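PDB 5KBP: glycosyl hydrolase, family 38 from Enterococcus faecalis, which probably hydrolyses alpha-mannosidic linkages and probably binds carbohydrate and a metal ion, as a member of glycoside hydrolase family 38. Local coordinates for residues A689-I692 with Y693-V696; G134-P137 with Q138-L142. All blocks are in the same frame, centred on the assembly; numbering follows the deposited sequence.

Contact 1: residues A689-I692 with Y693-V696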
ATOM      1  N   ALA A 689      30.146  11.097 -14.036  1.00 42.45           N
ATOM      2  CA  ALA A 689      28.754  10.848 -13.698  1.00 53.38           C
ATOM      3  C   ALA A 689      28.517  11.217 -12.243  1.00 50.92           C
ATOM      4  O   ALA A 689      29.411  11.092 -11.400  1.00 60.43           O
ATOM      5  CB  ALA A 689      28.364   9.386 -13.941  1.00 49.84           C
ATOM      6  N   ASP A 690      27.301  11.674 -11.959  1.00 49.54           N
ATOM      7  CA  ASP A 690      26.929  12.013 -10.593  1.00 55.44           C
ATOM      8  C   ASP A 690      26.716  10.742  -9.782  1.00 55.82           C
ATOM      9  O   ASP A 690      25.933   9.870 -10.168  1.00 60.54           O
ATOM     10  CB  ASP A 690      25.662  12.865 -10.583  1.00 57.70           C
ATOM     11  CG  ASP A 690      25.370  13.457  -9.218  1.00 62.36           C
ATOM     12  OD1 ASP A 690      26.329  13.845  -8.521  1.00 61.48           O
ATOM     13  OD2 ASP A 690      24.183  13.535  -8.840  1.00 64.04           O
ATOM     14  N   SER A 691      27.419  10.637  -8.655  1.00 51.89           N
ATOM     15  CA  SER A 691      27.258   9.492  -7.768  1.00 48.03           C
ATOM     16  C   SER A 691      26.803   9.955  -6.389  1.00 48.88           C
ATOM     17  O   SER A 691      25.956  10.845  -6.276  1.00 50.06           O
ATOM     18  CB  SER A 691      28.561   8.699  -7.669  1.00 48.53           C
ATOM     19  OG  SER A 691      28.358   7.472  -6.988  1.00 48.22           O
ATOM     20  N   ILE A 692      27.362   9.364  -5.338  1.00 44.72           N
ATOM     21  CA  ILE A 692      26.984   9.677  -3.966  1.00 43.02           C
ATOM     22  C   ILE A 692      28.040  10.611  -3.392  1.00 38.59           C
ATOM     23  O   ILE A 692      29.150  10.178  -3.064  1.00 42.03           O
ATOM     24  CB  ILE A 692      26.835   8.408  -3.118  1.00 39.51           C
ATOM     25  CG1 ILE A 692      25.830   7.461  -3.773  1.00 37.34           C
ATOM     26  CG2 ILE A 692      26.410   8.765  -1.701  1.00 37.87           C
ATOM     27  CD1 ILE A 692      24.488   8.103  -4.049  1.00 36.48           C
ATOM     28  N   TYR A 693      27.688  11.892  -3.264  1.00 43.05           N
ATOM     29  CA  TYR A 693      28.601  12.922  -2.767  1.00 43.35           C
ATOM     30  C   TYR A 693      29.901  12.938  -3.568  1.00 45.31           C
ATOM     31  O   TYR A 693      30.989  13.136  -3.022  1.00 47.42           O
ATOM     32  CB  TYR A 693      28.894  12.735  -1.277  1.00 49.12           C
ATOM     33  CG  TYR A 693      27.703  12.919  -0.365  1.00 56.76           C
ATOM     34  CD1 TYR A 693      27.096  14.160  -0.224  1.00 57.36           C
ATOM     35  CD2 TYR A 693      27.203  11.858   0.376  1.00 60.27           C
ATOM     36  CE1 TYR A 693      26.012  14.334   0.616  1.00 57.63           C
ATOM     37  CE2 TYR A 693      26.120  12.022   1.222  1.00 60.88           C
ATOM     38  CZ  TYR A 693      25.529  13.263   1.337  1.00 56.14           C
ATOM     39  OH  TYR A 693      24.451  13.433   2.175  1.00 49.88           O
ATOM     40  N   GLU A 694      29.787  12.735  -4.879  1.00 44.96           N
ATOM     41  CA  GLU A 694      30.975  12.515  -5.690  1.00 56.62           C
ATOM     42  C   GLU A 694      30.625  12.636  -7.164  1.00 62.37           C
ATOM     43  O   GLU A 694      29.591  12.126  -7.606  1.00 58.35           O
ATOM     44  CB  GLU A 694      31.572  11.130  -5.396  1.00 56.53           C
ATOM     45  CG  GLU A 694      32.581  10.632  -6.410  1.00 60.26           C
ATOM     46  CD  GLU A 694      33.025   9.211  -6.120  1.00 66.95           C
ATOM     47  OE1 GLU A 694      34.243   8.943  -6.177  1.00 67.31           O
ATOM     48  OE2 GLU A 694      32.154   8.367  -5.825  1.00 71.97           O
ATOM     49  N   VAL A 695      31.487  13.314  -7.913  1.00 64.55           N
ATOM     50  CA  VAL A 695      31.484  13.264  -9.370  1.00 60.12           C
ATOM     51  C   VAL A 695      32.580  12.277  -9.753  1.00 63.73           C
ATOM     52  O   VAL A 695      33.763  12.629  -9.804  1.00 77.24           O
ATOM     53  CB  VAL A 695      31.707  14.643  -9.995  1.00 62.75           C
ATOM     54  CG1 VAL A 695      31.801  14.528 -11.508  1.00 64.62           C
ATOM     55  CG2 VAL A 695      30.585  15.588  -9.601  1.00 66.89           C
ATOM     56  N   VAL A 696      32.189  11.036 -10.013  1.00 57.93           N
ATOM     57  CA  VAL A 696      33.138   9.945 -10.202  1.00 59.32           C
ATOM     58  C   VAL A 696      33.614   9.921 -11.649  1.00 60.90           C
ATOM     59  O   VAL A 696      32.841  10.175 -12.584  1.00 60.75           O
ATOM     60  CB  VAL A 696      32.510   8.599  -9.789  1.00 53.58           C
ATOM     61  CG1 VAL A 696      31.335   8.241 -10.691  1.00 48.57           C
ATOM     62  CG2 VAL A 696      33.554   7.496  -9.791  1.00 55.71           C
TER
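Ala689 to Val696 form the turn end of a beta hairpin. It joins strands 686-690 and 695-699 in an antiparallel sheet of the family 38 C-terminal region, where 695-699 is the outermost strand within this chain. Ala689 and Val696 form the antiparallel hydrogen-bonded pair. Ala689 N donates to Val696 O at 3.2 Å, and Val696 N returns a bond to Ala689 O at 3.1 Å. Asp690 and Val695 follow as a non-hydrogen-bonded pair, with their side chains on the opposite face from those of Ala689 and Val696. Ser691 N then closes the turn on Glu694 O at 2.8 Å, with an N-H...O angle of 157°. Ile692 and Tyr693 are left at the tip. Tyr693 turns the chain with a positive phi of 54°. CG2 of Ile692 meets the Tyr693 ring obliquely, 3.8 Å from CD2. Helix 100-117 packs against both tip side chains, and Tyr693 OH is hydrogen-bonded to Glu101 OE2. On the Asp690 side, OD1 bonds to Tyr797 OH and OD2 to Ala717 N, so both carboxylate oxygens are held from outside the turn. The Glu694 chain is extended. Its OE2 comes no nearer than 4.1 Å to Ser691 OG. This OE2 is buried and has no partner in the model. Val696 CG1 sits between its backbone N and carbonyl carbon, with chi1 at 64°. That torsion brings CG1 to 3.5 Å from Ala689 O near the end of the strand and to 4.1 Å from Ser691 CB just beyond it.

Contact 2: residues G134-P137 with Q138-L142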
ATOM      1  N   GLY A 134      31.924   5.062  -4.233  1.00 53.51           N
ATOM      2  CA  GLY A 134      33.312   5.423  -4.003  1.00 48.47           C
ATOM      3  C   GLY A 134      33.544   6.153  -2.695  1.00 45.41           C
ATOM      4  O   GLY A 134      34.621   6.040  -2.103  1.00 48.72           O
ATOM      5  N   GLN A 135      32.550   6.904  -2.224  1.00 42.64           N
ATOM      6  CA  GLN A 135      32.676   7.680  -0.995  1.00 43.11           C
ATOM      7  C   GLN A 135      32.386   6.871   0.264  1.00 48.61           C
ATOM      8  O   GLN A 135      32.199   7.471   1.329  1.00 42.19           O
ATOM      9  CB  GLN A 135      31.751   8.901  -1.046  1.00 45.38           C
ATOM     10  CG  GLN A 135      32.243  10.037  -1.931  1.00 44.14           C
ATOM     11  CD  GLN A 135      33.298  10.900  -1.259  1.00 45.45           C
ATOM     12  OE1 GLN A 135      33.999  10.456  -0.349  1.00 42.89           O
ATOM     13  NE2 GLN A 135      33.409  12.147  -1.702  1.00 49.35           N
ATOM     14  N   THR A 136      32.348   5.541   0.172  1.00 50.42           N
ATOM     15  CA  THR A 136      32.068   4.725   1.354  1.00 49.24           C
ATOM     16  C   THR A 136      33.037   4.983   2.503  1.00 48.23           C
ATOM     17  O   THR A 136      32.570   5.140   3.644  1.00 52.05           O
ATOM     18  CB  THR A 136      32.051   3.240   0.974  1.00 46.22           C
ATOM     19  OG1 THR A 136      31.144   3.028  -0.114  1.00 48.48           O
ATOM     20  CG2 THR A 136      31.611   2.397   2.159  1.00 37.40           C
ATOM     21  N   PRO A 137      34.363   5.036   2.300  1.00 45.48           N
ATOM     22  CA  PRO A 137      35.251   5.263   3.456  1.00 48.78           C
ATOM     23  C   PRO A 137      34.975   6.561   4.193  1.00 53.74           C
ATOM     24  O   PRO A 137      34.943   6.568   5.430  1.00 51.15           O
ATOM     25  CB  PRO A 137      36.652   5.257   2.826  1.00 49.41           C
ATOM     26  CG  PRO A 137      36.501   4.462   1.585  1.00 43.07           C
ATOM     27  CD  PRO A 137      35.138   4.792   1.069  1.00 43.62           C
ATOM     28  N   GLN A 138      34.771   7.665   3.471  1.00 54.73           N
ATOM     29  CA  GLN A 138      34.492   8.931   4.142  1.00 51.56           C
ATOM     30  C   GLN A 138      33.143   8.897   4.848  1.00 46.75           C
ATOM     31  O   GLN A 138      33.005   9.423   5.958  1.00 47.01           O
ATOM     32  CB  GLN A 138      34.544  10.088   3.144  1.00 47.60           C
ATOM     33  CG  GLN A 138      34.381  11.451   3.798  1.00 47.76           C
ATOM     34  CD  GLN A 138      34.330  12.586   2.797  1.00 58.30           C
ATOM     35  OE1 GLN A 138      34.500  13.750   3.156  1.00 57.68           O
ATOM     36  NE2 GLN A 138      34.088  12.254   1.535  1.00 63.30           N
ATOM     37  N   MET A 139      32.138   8.273   4.228  1.00 43.98           N
ATOM     38  CA  MET A 139      30.818   8.212   4.849  1.00 44.02           C
ATOM     39  C   MET A 139      30.821   7.297   6.067  1.00 53.83           C
ATOM     40  O   MET A 139      30.123   7.567   7.051  1.00 51.91           O
ATOM     41  CB  MET A 139      29.777   7.755   3.828  1.00 48.45           C
ATOM     42  CG  MET A 139      29.588   8.724   2.667  1.00 57.06           C
ATOM     43  SD  MET A 139      28.233   8.269   1.573  1.00 69.18           S
ATOM     44  CE  MET A 139      26.846   8.344   2.704  1.00 76.18           C
ATOM     45  N   MET A 140      31.593   6.207   6.022  1.00 48.59           N
ATOM     46  CA  MET A 140      31.751   5.366   7.207  1.00 47.79           C
ATOM     47  C   MET A 140      32.441   6.136   8.325  1.00 49.90           C
ATOM     48  O   MET A 140      31.999   6.113   9.480  1.00 51.64           O
ATOM     49  CB  MET A 140      32.543   4.101   6.865  1.00 46.44           C
ATOM     50  CG  MET A 140      31.855   3.147   5.904  1.00 47.66           C
ATOM     51  SD  MET A 140      30.177   2.729   6.398  1.00 48.20           S
ATOM     52  CE  MET A 140      29.265   3.338   4.982  1.00 53.45           C
ATOM     53  N   GLN A 141      33.531   6.834   7.993  1.00 42.40           N
ATOM     54  CA  GLN A 141      34.273   7.583   9.001  1.00 44.59           C
ATOM     55  C   GLN A 141      33.434   8.719   9.571  1.00 48.01           C
ATOM     56  O   GLN A 141      33.508   9.013  10.771  1.00 47.68           O
ATOM     57  CB  GLN A 141      35.570   8.121   8.400  1.00 48.42           C
ATOM     58  CG  GLN A 141      36.775   7.994   9.313  1.00 68.35           C
ATOM     59  CD  GLN A 141      37.144   6.548   9.590  1.00 73.70           C
ATOM     60  OE1 GLN A 141      36.664   5.945  10.549  1.00 64.18           O
ATOM     61  NE2 GLN A 141      38.004   5.986   8.749  1.00 71.67           N
ATOM     62  N   LEU A 142      32.628   9.368   8.729  1.00 46.52           N
ATOM     63  CA  LEU A 142      31.738  10.428   9.190  1.00 48.33           C
ATOM     64  C   LEU A 142      30.550   9.902   9.979  1.00 52.80           C
ATOM     65  O   LEU A 142      29.711  10.703  10.399  1.00 56.74           O
ATOM     66  CB  LEU A 142      31.239  11.257   8.004  1.00 49.15           C
ATOM     67  CG  LEU A 142      32.226  12.236   7.363  1.00 47.56           C
ATOM     68  CD1 LEU A 142      31.570  12.987   6.216  1.00 47.90           C
ATOM     69  CD2 LEU A 142      32.769  13.205   8.400  1.00 44.09           C
TER
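Gln135 and Gln138 pair through their side-chain amides at the start of helix 136-141, where Gln135 holds the N-cap position. The two chains run side by side and point the same way. Gln138 NE2 donates to Gln135 OE1 at 2.6 Å. The bond is short but bent, with an N-H...O angle of 131°. The donor stands above the Gln135 carbonyl plane, while OE1 lies close to the Gln138 amide plane. Gln138 is extended, and Gln135 bends at chi2 (-80°) to meet it. Phe890 O accepts from both NE2 atoms, and Ile892 N donates to Gln138 OE1. The backbone bonds are regular. Met139 N reaches Gln135 O at 3.0 Å, Met140 N reaches Thr136 O at 2.8 Å and Gln141 N reaches Pro137 O at 2.9 Å. The apolar contact is between Thr136 and Met140. Thr136 CG2 lies alongside Met140, 3.8 Å from its CE, and both side chains touch Phe126. Thr136 OG1 is hydrogen-bonded to Met133 O, just before the segment. Successive i to i+4 bonds from the cap residue onward are those of a short alpha helix, capped at Gln135, here in a beta-alpha-beta unit between strands 124-126 and 147-150.

From the N terminus, contact 2 comes first. It spans the short helix 136-141 in the family 38 N-terminal domain. More than 500 residues later, contact 1 closes the hairpin between strands 686-690 and 695-699 in the C-terminal region. The two are in series and neither nests in nor crosses the other. In space they meet, with centres about 13 Å apart. Gln135 NE2 makes a probable hydrogen bond to Tyr693 O at 2.9 Å, and Gln135 CG packs 3.3 Å from Ile692 O. Glu694 CB also lies against Gln135 CG. The hairpin tip thus sits on the start of the helix and ties the two regions together.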